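Local atomic coordinates of extracellular fatty acid-binding protein (Gallus gallus, PDB entry 3SAO), a protein that binds bacterial ferric siderophores and long-chain fatty acids within a lipocalin barrel, and may act as an antibacterial factor and a lysophosphatidic acid sensor. Residues A[47-52]-A[60-65]; A[33-38]-A[150-155]; A[96-101]-A[109-114]. One frame throughout, in Å; residues are numbered along the deposited sequence. Where two conformers were deposited one is given.

In the fold
All three contacts involve the one curled antiparallel sheet of the lipocalin barrel, and all touch the bound lysophosphatidic acid. Contacts 1 and 3 are beta hairpins whose centres are about 14 Å apart. They meet at the phosphate, where Y50 CE1 lies 3.5 Å from Y114 OH. Contact 2 lays the C-terminal segment 150-155 over the outside of strand 34-41, the neighbour of strand 45-52. Its centre is about 9 Å from that of contact 1, and the salt bridge K60 NZ to D154 OD1, 2.7 Å, joins the two. The centres of contacts 2 and 3 are about 18 Å apart, yet A36 CB comes within 4.1 Å of Y114 CE1.

Contact 1 of 3, residues A[47-52]-A[60-65]; sequences EVSYAA and KWETTF. With NKN ((2R)-2-hydroxy-3-(phosphonooxy)propyl tetradecanoate), chain C.
Y50 and W61 carry this contact and cross obliquely on the pocket-side surface of two antiparallel strands. Their planes are only 19° apart, but the rings are slid so far that they barely overlap. Y50 CB sits almost straight over the W61 six-membered ring, 3.5 Å from its centroid, a CH-pi contact. Y50 CD2 approaches W61 NE1 to 3.2 Å. W61 reaches this place with CG in the crowded position between backbone N and carbonyl carbon (chi1 75°), which turns the indole across the tyrosine. A52 CB meets the far edge of the indole at CZ3.

Y50 CG lies anti to the carbonyl carbon, and the ring ends with its hydroxyl at the ligand phosphate. Y50 OH makes a weak bond of 3.3 Å to NKN OAD, and the same hydroxyl borders the edge of F65. F65 CE2 also packs on V48 CG2. Y50 and F65 belong to the lipocalin pocket, and this hairpin of strands 45-52 and 59-66 forms part of its wall.

V48 with T63 and Y50 with W61 are hydrogen-bonded pairs, and Y50 N to W61 O is the straightest bond, 2.8 Å at 174°. On the other surface E47, S49, E62 and T64 gather. One water bridges E47 OE2 and T64 OG1, donating to the carboxylate. K60 reaches away to a salt bridge with D154.

Contact 2 of 3, residues A[33-38]-A[150-155]; sequences MVMARI and ACSVDE. Unlike the reference sequence in segment 150-155: A150 (reference Glu). With NKN ((2R)-2-hydroxy-3-(phosphonooxy)propyl tetradecanoate), chain C.
The carbonyl oxygen of D154 is gripped twice, by both terminal nitrogens of R37. The stronger bond is R37 NH1 to D154 O at 2.6 Å, with an N-H...O angle of 154°. It runs nearly along the C=O axis, and the oxygen lies close to the guanidinium plane. R37 NH2 adds a weak bond to the same atom, 3.0 Å long and bent to 131°. Together they restrain the rotation of the guanidinium group and bring the positive charge to a backbone carbonyl.

Here the C-terminal segment of the lipocalin, without regular structure, lies along the outside of barrel strand 34-41. The two run in nearly the same direction, 20° apart. The disulfide from C151 to C58 ties the segment to the region just before strand 59-66. A salt bridge from D154 to K60 adds a second tie to that strand. Within 33-38 the residues alternate: M35 and R37 point at the tail, while A36 and I38 face inward. I38 CD1 comes to 3.5 Å from NKN OAE, the ester carbonyl oxygen, so one short strand serves both the pocket and its outer cover.

V153 packs against both M35 and R37. Its CG2 lies over one face of the guanidinium, 3.5 Å from R37 NH1, and also touches M35 SD. R37 gets there with CG anti to the backbone N and a bend at chi3. M35 likewise starts anti and bends at chi3, which turns its methyl toward S152. M35 SD receives a weak bond from V153 N, 3.6 Å long. M35 CE ends 3.3 Å from S152 OG.

Contact 3 of 3, residues A[96-101]-A[109-114]; sequences VIFATR and HMMRLY. With NKN ((2R)-2-hydroxy-3-(phosphonooxy)propyl tetradecanoate), chain C.
Y114 OH donates a very short hydrogen bond, 2.4 Å, to the phosphate oxygen NKN OAD. The oxygen lies in the plane of the phenol ring, at its edge. The glycerol part of the ligand passes over one face of the same ring, with ester oxygen NKN OAJ 4.0 Å above its centre. One tyrosine thus meets the ligand by edge and by face. The bond is unusually short; the nearby positive charge of R112 and K82 may strengthen it.

The R112 chain is extended from CG to NE, and NH1 bonds NKN OAB at 2.9 Å with a bent N-H...O angle of 131°. A99 CB sits at the edge of the guanidinium, in its plane, 3.4 Å from R112 NH1. K82, on strand 82-89 next to strand 94-103, touches R112 and bonds the same ligand. K82, R101 and R112 also bind enterobactin, so this basic part of the calyx serves both kinds of ligand.

The two segments form a hairpin of antiparallel strands in the lipocalin barrel. I97 with R112 and A99 with M110 are its hydrogen-bonded pairs. I97 packs its CG1 on Y114 CD2, at 3.8 Å, on the pocket side.

The opposite surface is apolar toward one end and polar toward the other. F98 takes M111 CG at its ring edge, 3.3 Å from CD1, while M111 bends at chi3 (54°) to lay CE on V96 CG1. Helix 122-133 covers this end through F128. H109 lies nearly parallel to F98, slid well aside. T100 OG1 and H109 ND1 share a hydrogen bond of 2.9 Å in the imidazole plane.

Contact 1 of 3, residues A[47-52]-A[60-65]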
loop_
_atom_site.group_PDB
_atom_site.type_symbol
_atom_site.label_atom_id
_atom_site.label_comp_id
_atom_site.label_asym_id
_atom_site.label_seq_id
_atom_site.Cartn_x
_atom_site.Cartn_y
_atom_site.Cartn_z
ATOM N N GLU A 47 9.839 -5.891 6.181
ATOM C CA GLU A 47 10.179 -4.522 5.850
ATOM C C GLU A 47 9.638 -4.293 4.453
ATOM O O GLU A 47 9.845 -5.109 3.585
ATOM C CB GLU A 47 11.679 -4.249 5.901
ATOM C CG GLU A 47 12.038 -2.802 5.539
ATOM C CD GLU A 47 13.517 -2.431 5.734
ATOM O OE1 GLU A 47 14.410 -3.249 5.480
ATOM O OE2 GLU A 47 13.776 -1.263 6.014
ATOM N N VAL A 48 8.874 -3.234 4.302
ATOM C CA VAL A 48 8.393 -2.799 3.009
ATOM C C VAL A 48 9.226 -1.615 2.507
ATOM O O VAL A 48 9.392 -0.601 3.205
ATOM C CB VAL A 48 6.900 -2.432 3.039
ATOM C CG1 VAL A 48 6.384 -2.169 1.590
ATOM C CG2 VAL A 48 6.113 -3.485 3.785
ATOM N N SER A 49 9.729 -1.735 1.272
ATOM C CA SER A 49 10.426 -0.634 0.623
ATOM C C SER A 49 9.535 -0.029 -0.440
ATOM O O SER A 49 8.969 -0.761 -1.235
ATOM C CB SER A 49 11.708 -1.153 -0.013
ATOM O OG SER A 49 12.542 -1.683 0.990
ATOM N N TYR A 50 9.339 1.286 -0.415
ATOM C CA TYR A 50 8.405 1.920 -1.333
ATOM C C TYR A 50 9.163 2.891 -2.242
ATOM O O TYR A 50 10.207 3.424 -1.841
ATOM C CB TYR A 50 7.397 2.756 -0.558
ATOM C CG TYR A 50 6.650 2.045 0.533
ATOM C CD1 TYR A 50 5.436 1.436 0.271
ATOM C CD2 TYR A 50 7.115 2.050 1.838
ATOM C CE1 TYR A 50 4.686 0.837 1.296
ATOM C CE2 TYR A 50 6.373 1.438 2.870
ATOM C CZ TYR A 50 5.161 0.861 2.592
ATOM O OH TYR A 50 4.441 0.234 3.593
ATOM N N ALA A 51 8.607 3.116 -3.423
ATOM C CA ALA A 51 9.038 4.127 -4.372
ATOM C C ALA A 51 7.801 4.745 -5.034
ATOM O O ALA A 51 6.982 4.061 -5.680
ATOM C CB ALA A 51 10.020 3.463 -5.420
ATOM N N ALA A 52 7.637 6.049 -4.847
ATOM C CA ALA A 52 6.488 6.802 -5.408
ATOM C C ALA A 52 6.904 8.168 -5.948
ATOM O O ALA A 52 7.624 8.907 -5.278
ATOM C CB ALA A 52 5.434 6.968 -4.349
ATOM N N LYS A 60 11.623 7.635 -1.830
ATOM C CA LYS A 60 11.923 6.267 -1.492
ATOM C C LYS A 60 12.051 6.155 0.010
ATOM O O LYS A 60 12.708 6.970 0.617
ATOM C CB LYS A 60 13.221 5.850 -2.176
ATOM C CG LYS A 60 13.120 5.720 -3.674
ATOM C CD LYS A 60 14.424 5.219 -4.236
ATOM C CE LYS A 60 14.539 5.518 -5.720
ATOM N NZ LYS A 60 15.728 4.813 -6.286
ATOM N N TRP A 61 11.383 5.169 0.610
ATOM C CA TRP A 61 11.379 5.007 2.062
ATOM C C TRP A 61 11.024 3.561 2.416
ATOM O O TRP A 61 10.611 2.789 1.558
ATOM C CB TRP A 61 10.410 5.993 2.748
ATOM C CG TRP A 61 8.979 5.670 2.628
ATOM C CD1 TRP A 61 8.194 5.029 3.569
ATOM C CD2 TRP A 61 8.109 5.949 1.516
ATOM N NE1 TRP A 61 6.908 4.927 3.106
ATOM C CE2 TRP A 61 6.832 5.451 1.848
ATOM C CE3 TRP A 61 8.291 6.547 0.264
ATOM C CZ2 TRP A 61 5.736 5.552 0.986
ATOM C CZ3 TRP A 61 7.194 6.670 -0.580
ATOM C CH2 TRP A 61 5.935 6.134 -0.222
ATOM N N GLU A 62 11.323 3.198 3.660
ATOM C CA GLU A 62 11.028 1.859 4.195
ATOM C C GLU A 62 10.307 1.946 5.521
ATOM O O GLU A 62 10.530 2.846 6.331
ATOM C CB GLU A 62 12.296 1.053 4.386
ATOM C CG GLU A 62 13.012 0.625 3.099
ATOM C CD GLU A 62 13.760 1.762 2.411
ATOM O OE1 GLU A 62 14.176 2.733 3.087
ATOM O OE2 GLU A 62 13.912 1.686 1.169
ATOM N N THR A 63 9.435 0.971 5.717
ATOM C CA THR A 63 8.743 0.751 6.958
ATOM C C THR A 63 8.836 -0.705 7.339
ATOM O O THR A 63 8.670 -1.574 6.499
ATOM C CB THR A 63 7.247 1.116 6.778
ATOM O OG1 THR A 63 7.161 2.455 6.300
ATOM C CG2 THR A 63 6.502 0.951 8.076
ATOM N N THR A 64 8.991 -0.968 8.639
ATOM C CA THR A 64 9.117 -2.295 9.158
ATOM C C THR A 64 7.931 -2.568 10.053
ATOM O O THR A 64 7.619 -1.773 10.928
ATOM C CB THR A 64 10.410 -2.485 9.961
ATOM O OG1 THR A 64 11.531 -2.265 9.101
ATOM C CG2 THR A 64 10.533 -3.840 10.516
ATOM N N PHE A 65 7.267 -3.670 9.763
ATOM C CA PHE A 65 6.091 -4.095 10.493
ATOM C C PHE A 65 6.332 -5.391 11.221
ATOM O O PHE A 65 6.924 -6.335 10.707
ATOM C CB PHE A 65 4.932 -4.290 9.523
ATOM C CG PHE A 65 4.502 -3.054 8.857
ATOM C CD1 PHE A 65 3.514 -2.247 9.429
ATOM C CD2 PHE A 65 5.039 -2.685 7.636
ATOM C CE1 PHE A 65 3.149 -1.076 8.823
ATOM C CE2 PHE A 65 4.605 -1.550 6.992
ATOM C CZ PHE A 65 3.696 -0.725 7.618
HETATM O OAA NKN C . 1.560 0.365 4.958
HETATM O OAB NKN C . -0.622 0.121 4.055
HETATM P PAC NKN C . 0.801 -0.316 3.859
HETATM O OAD NKN C . 1.357 -0.139 2.467
HETATM O OAE NKN C . 1.076 -7.468 0.523
HETATM O OAF NKN C . 0.850 -1.892 4.131
HETATM C CAG NKN C . 1.989 -2.750 4.000
HETATM C CAH NKN C . 1.569 -4.216 4.026
HETATM C CAI NKN C . 2.098 -5.114 2.893
HETATM O OAJ NKN C . 1.061 -5.973 2.371
HETATM C CAK NKN C . 1.234 -7.286 1.732
HETATM C CAL NKN C . 1.535 -8.488 2.589
HETATM C CAM NKN C . 0.412 -9.503 2.423
HETATM C CAN NKN C . 0.448 -10.586 3.494
HETATM C CAO NKN C . 1.487 -10.293 4.576
HETATM O OAY NKN C . 2.064 -4.748 5.258
HETATM O O HOH W 1 12.198 0.057 7.799
HETATM O O HOH W 2 12.503 2.242 -1.203
#

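Contact 2 of 3, residues A[33-38]-A[150-155]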
loop_
_atom_site.group_PDB
_atom_site.type_symbol
_atom_site.label_atom_id
_atom_site.label_comp_id
_atom_site.label_asym_id
_atom_site.label_seq_id
_atom_site.Cartn_x
_atom_site.Cartn_y
_atom_site.Cartn_z
ATOM N N MET A 33 0.819 5.179 -9.165
ATOM C CA MET A 33 1.127 3.869 -8.641
ATOM C C MET A 33 2.455 3.814 -7.893
ATOM O O MET A 33 3.454 4.423 -8.294
ATOM C CB MET A 33 1.135 2.864 -9.799
ATOM C CG MET A 33 1.012 1.428 -9.426
ATOM S SD MET A 33 0.953 0.343 -10.885
ATOM C CE MET A 33 -0.575 0.795 -11.665
ATOM N N VAL A 34 2.410 3.179 -6.732
ATOM C CA VAL A 34 3.590 3.038 -5.873
ATOM C C VAL A 34 4.201 1.655 -6.055
ATOM O O VAL A 34 3.491 0.648 -6.017
ATOM C CB VAL A 34 3.194 3.244 -4.428
ATOM C CG1 VAL A 34 4.412 3.093 -3.491
ATOM C CG2 VAL A 34 2.560 4.596 -4.295
ATOM N N MET A 35 5.507 1.604 -6.272
ATOM C CA MET A 35 6.205 0.318 -6.302
ATOM C C MET A 35 6.657 -0.031 -4.879
ATOM O O MET A 35 7.039 0.830 -4.077
ATOM C CB MET A 35 7.380 0.307 -7.297
ATOM C CG MET A 35 7.963 -1.062 -7.543
ATOM S SD MET A 35 9.519 -1.059 -8.456
ATOM C CE MET A 35 8.991 -0.239 -9.968
ATOM N N ALA A 36 6.496 -1.296 -4.539
ATOM C CA ALA A 36 6.902 -1.773 -3.221
ATOM C C ALA A 36 7.742 -3.052 -3.344
ATOM O O ALA A 36 7.601 -3.839 -4.291
ATOM C CB ALA A 36 5.688 -1.981 -2.335
ATOM N N ARG A 37 8.633 -3.264 -2.395
ATOM C CA ARG A 37 9.213 -4.594 -2.214
ATOM C C ARG A 37 9.049 -5.055 -0.782
ATOM O O ARG A 37 9.365 -4.317 0.143
ATOM C CB ARG A 37 10.702 -4.609 -2.590
ATOM C CG ARG A 37 11.273 -6.013 -2.549
ATOM C CD ARG A 37 12.776 -6.018 -2.664
ATOM N NE ARG A 37 13.272 -5.911 -4.037
ATOM C CZ ARG A 37 13.985 -4.877 -4.495
ATOM N NH1 ARG A 37 14.206 -3.812 -3.725
ATOM N NH2 ARG A 37 14.474 -4.882 -5.734
ATOM N N ILE A 38 8.629 -6.301 -0.614
ATOM C CA ILE A 38 8.449 -6.883 0.712
ATOM C C ILE A 38 9.551 -7.892 0.968
ATOM O O ILE A 38 9.772 -8.773 0.108
ATOM C CB ILE A 38 7.082 -7.621 0.791
ATOM C CG1 ILE A 38 5.924 -6.666 0.513
ATOM C CG2 ILE A 38 6.917 -8.265 2.151
ATOM C CD1 ILE A 38 4.554 -7.337 0.627
ATOM N N ALA A 150 9.057 5.822 -13.727
ATOM C CA ALA A 150 10.288 6.588 -13.468
ATOM C C ALA A 150 10.810 6.432 -12.042
ATOM O O ALA A 150 11.900 6.914 -11.714
ATOM C CB ALA A 150 10.057 8.059 -13.778
ATOM N N CYS A 151 10.015 5.804 -11.181
ATOM C CA CYS A 151 10.319 5.715 -9.782
ATOM C C CYS A 151 10.276 4.251 -9.339
ATOM O O CYS A 151 9.184 3.691 -9.285
ATOM C CB CYS A 151 9.266 6.561 -9.073
ATOM S SG CYS A 151 9.543 6.878 -7.361
ATOM N N SER A 152 11.443 3.658 -9.042
ATOM C CA SER A 152 11.574 2.239 -8.661
ATOM C C SER A 152 12.265 2.039 -7.336
ATOM O O SER A 152 13.141 2.783 -6.952
ATOM C CB SER A 152 12.399 1.475 -9.692
ATOM O OG SER A 152 11.739 1.415 -10.925
ATOM N N VAL A 153 11.949 0.937 -6.677
ATOM C CA VAL A 153 12.756 0.525 -5.561
ATOM C C VAL A 153 14.142 0.100 -6.039
ATOM O O VAL A 153 14.321 -0.436 -7.130
ATOM C CB VAL A 153 12.097 -0.613 -4.791
ATOM C CG1 VAL A 153 10.688 -0.134 -4.286
ATOM C CG2 VAL A 153 12.003 -1.811 -5.660
ATOM N N ASP A 154 15.088 0.217 -5.137
ATOM C CA ASP A 154 16.481 -0.072 -5.449
ATOM C C ASP A 154 16.693 -1.573 -5.542
ATOM O O ASP A 154 15.953 -2.347 -4.961
ATOM C CB ASP A 154 17.383 0.495 -4.365
ATOM C CG ASP A 154 17.299 2.001 -4.250
ATOM O OD1 ASP A 154 17.060 2.700 -5.262
ATOM O OD2 ASP A 154 17.513 2.490 -3.125
ATOM N N GLU A 155 17.739 -1.984 -6.236
ATOM C CA GLU A 155 18.175 -3.376 -6.147
ATOM C C GLU A 155 18.742 -3.670 -4.739
ATOM O O GLU A 155 19.060 -2.754 -3.957
ATOM C CB GLU A 155 19.158 -3.718 -7.274
ATOM C CG GLU A 155 20.306 -2.784 -7.472
ATOM C CD GLU A 155 21.305 -3.288 -8.522
ATOM O OE1 GLU A 155 22.514 -3.039 -8.369
ATOM O OE2 GLU A 155 20.886 -3.899 -9.523
HETATM O OAA NKN C . 1.560 0.365 4.958
HETATM O OAB NKN C . -0.622 0.121 4.055
HETATM P PAC NKN C . 0.801 -0.316 3.859
HETATM O OAD NKN C . 1.357 -0.139 2.467
HETATM O OAE NKN C . 1.076 -7.468 0.523
HETATM O OAF NKN C . 0.850 -1.892 4.131
HETATM C CAG NKN C . 1.989 -2.750 4.000
HETATM C CAH NKN C . 1.569 -4.216 4.026
HETATM C CAI NKN C . 2.098 -5.114 2.893
HETATM O OAJ NKN C . 1.061 -5.973 2.371
HETATM C CAK NKN C . 1.234 -7.286 1.732
HETATM C CAL NKN C . 1.535 -8.488 2.589
HETATM C CAM NKN C . 0.412 -9.503 2.423
HETATM C CAN NKN C . 0.448 -10.586 3.494
HETATM C CAO NKN C . 1.487 -10.293 4.576
HETATM O OAY NKN C . 2.064 -4.748 5.258
#

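Contact 3 of 3, residues A[96-101]-A[109-114]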
loop_
_atom_site.group_PDB
_atom_site.type_symbol
_atom_site.label_atom_id
_atom_site.label_comp_id
_atom_site.label_asym_id
_atom_site.label_seq_id
_atom_site.Cartn_x
_atom_site.Cartn_y
_atom_site.Cartn_z
ATOM N N VAL A 96 -5.702 -6.804 -0.086
ATOM C CA VAL A 96 -6.413 -5.624 0.394
ATOM C C VAL A 96 -6.008 -5.334 1.839
ATOM O O VAL A 96 -6.176 -6.160 2.724
ATOM C CB VAL A 96 -7.932 -5.780 0.301
ATOM C CG1 VAL A 96 -8.634 -4.476 0.769
ATOM C CG2 VAL A 96 -8.329 -6.139 -1.105
ATOM N N ILE A 97 -5.446 -4.150 2.052
ATOM C CA ILE A 97 -4.819 -3.775 3.317
ATOM C C ILE A 97 -5.556 -2.580 3.862
ATOM O O ILE A 97 -5.823 -1.603 3.142
ATOM C CB ILE A 97 -3.330 -3.326 3.128
ATOM C CG1 ILE A 97 -2.527 -4.414 2.451
ATOM C CG2 ILE A 97 -2.695 -2.932 4.485
ATOM C CD1 ILE A 97 -2.520 -5.676 3.181
ATOM N N PHE A 98 -5.871 -2.614 5.135
ATOM C CA PHE A 98 -6.468 -1.439 5.739
ATOM C C PHE A 98 -5.458 -0.900 6.756
ATOM O O PHE A 98 -5.037 -1.632 7.647
ATOM C CB PHE A 98 -7.782 -1.793 6.403
ATOM C CG PHE A 98 -8.474 -0.625 7.030
ATOM C CD1 PHE A 98 -9.180 0.284 6.244
ATOM C CD2 PHE A 98 -8.431 -0.421 8.388
ATOM C CE1 PHE A 98 -9.821 1.385 6.816
ATOM C CE2 PHE A 98 -9.088 0.667 8.955
ATOM C CZ PHE A 98 -9.765 1.573 8.157
ATOM N N ALA A 99 -5.109 0.372 6.611
ATOM C CA ALA A 99 -4.093 1.034 7.425
ATOM C C ALA A 99 -4.685 2.096 8.327
ATOM O O ALA A 99 -5.525 2.877 7.903
ATOM C CB ALA A 99 -3.051 1.663 6.529
ATOM N N THR A 100 -4.216 2.122 9.572
ATOM C CA THR A 100 -4.591 3.140 10.535
ATOM C C THR A 100 -3.345 3.755 11.148
ATOM O O THR A 100 -2.511 3.021 11.721
ATOM C CB THR A 100 -5.416 2.501 11.660
ATOM O OG1 THR A 100 -6.593 1.902 11.094
ATOM C CG2 THR A 100 -5.802 3.537 12.710
ATOM N N ARG A 101 -3.211 5.075 11.023
ATOM C CA ARG A 101 -2.045 5.810 11.467
ATOM C C ARG A 101 -2.421 6.929 12.424
ATOM O O ARG A 101 -3.430 7.613 12.233
ATOM C CB ARG A 101 -1.339 6.422 10.258
ATOM C CG ARG A 101 0.070 6.838 10.481
ATOM C CD ARG A 101 0.655 7.451 9.210
ATOM N N HIS A 109 -7.022 6.903 8.283
ATOM C CA HIS A 109 -7.249 5.582 7.762
ATOM C C HIS A 109 -7.110 5.634 6.256
ATOM O O HIS A 109 -7.429 6.650 5.625
ATOM C CB HIS A 109 -8.643 5.024 8.128
ATOM C CG HIS A 109 -8.942 5.014 9.600
ATOM N ND1 HIS A 109 -8.481 4.027 10.447
ATOM C CD2 HIS A 109 -9.718 5.827 10.357
ATOM C CE1 HIS A 109 -8.934 4.255 11.671
ATOM N NE2 HIS A 109 -9.701 5.331 11.641
ATOM N N MET A 110 -6.616 4.543 5.693
ATOM C CA MET A 110 -6.605 4.372 4.240
ATOM C C MET A 110 -6.655 2.899 3.903
ATOM O O MET A 110 -6.083 2.077 4.591
ATOM C CB MET A 110 -5.358 5.003 3.628
ATOM C CG MET A 110 -5.401 5.044 2.095
ATOM S SD MET A 110 -4.047 5.994 1.432
ATOM C CE MET A 110 -4.521 7.675 1.884
ATOM N N MET A 111 -7.364 2.565 2.846
ATOM C CA MET A 111 -7.318 1.254 2.275
ATOM C C MET A 111 -6.412 1.286 1.078
ATOM O O MET A 111 -6.471 2.234 0.272
ATOM C CB MET A 111 -8.706 0.822 1.851
ATOM C CG MET A 111 -9.591 0.558 3.005
ATOM S SD MET A 111 -11.185 -0.137 2.516
ATOM C CE MET A 111 -10.773 -1.578 1.533
ATOM N N ARG A 112 -5.634 0.228 0.917
ATOM C CA ARG A 112 -4.760 0.081 -0.239
ATOM C C ARG A 112 -4.929 -1.294 -0.942
ATOM O O ARG A 112 -5.166 -2.301 -0.316
ATOM C CB ARG A 112 -3.308 0.268 0.180
ATOM C CG ARG A 112 -2.993 1.561 0.859
ATOM C CD ARG A 112 -1.506 1.675 1.138
ATOM N NE ARG A 112 -1.174 3.057 1.445
ATOM C CZ ARG A 112 -1.259 3.606 2.650
ATOM N NH1 ARG A 112 -1.604 2.874 3.697
ATOM N NH2 ARG A 112 -1.005 4.897 2.800
ATOM N N LEU A 113 -4.844 -1.319 -2.264
ATOM C CA LEU A 113 -4.832 -2.582 -3.005
ATOM C C LEU A 113 -3.429 -2.818 -3.552
ATOM O O LEU A 113 -2.944 -2.052 -4.396
ATOM C CB LEU A 113 -5.840 -2.541 -4.161
ATOM C CG LEU A 113 -5.914 -3.719 -5.117
ATOM C CD1 LEU A 113 -6.224 -5.058 -4.383
ATOM C CD2 LEU A 113 -6.973 -3.393 -6.213
ATOM N N TYR A 114 -2.791 -3.873 -3.066
ATOM C CA TYR A 114 -1.549 -4.397 -3.604
ATOM C C TYR A 114 -1.846 -5.365 -4.764
ATOM O O TYR A 114 -2.727 -6.217 -4.655
ATOM C CB TYR A 114 -0.760 -5.120 -2.504
ATOM C CG TYR A 114 0.007 -4.203 -1.583
ATOM C CD1 TYR A 114 1.405 -4.223 -1.561
ATOM C CD2 TYR A 114 -0.639 -3.345 -0.723
ATOM C CE1 TYR A 114 2.127 -3.378 -0.738
ATOM C CE2 TYR A 114 0.101 -2.471 0.121
ATOM C CZ TYR A 114 1.476 -2.507 0.089
ATOM O OH TYR A 114 2.230 -1.668 0.858
HETATM O OAA NKN C . 1.560 0.365 4.958
HETATM O OAB NKN C . -0.622 0.121 4.055
HETATM P PAC NKN C . 0.801 -0.316 3.859
HETATM O OAD NKN C . 1.357 -0.139 2.467
HETATM O OAE NKN C . 1.076 -7.468 0.523
HETATM O OAF NKN C . 0.850 -1.892 4.131
HETATM C CAG NKN C . 1.989 -2.750 4.000
HETATM C CAH NKN C . 1.569 -4.216 4.026
HETATM C CAI NKN C . 2.098 -5.114 2.893
HETATM O OAJ NKN C . 1.061 -5.973 2.371
HETATM C CAK NKN C . 1.234 -7.286 1.732
HETATM C CAL NKN C . 1.535 -8.488 2.589
HETATM C CAM NKN C . 0.412 -9.503 2.423
HETATM C CAN NKN C . 0.448 -10.586 3.494
HETATM C CAO NKN C . 1.487 -10.293 4.576
HETATM O OAY NKN C . 2.064 -4.748 5.258
#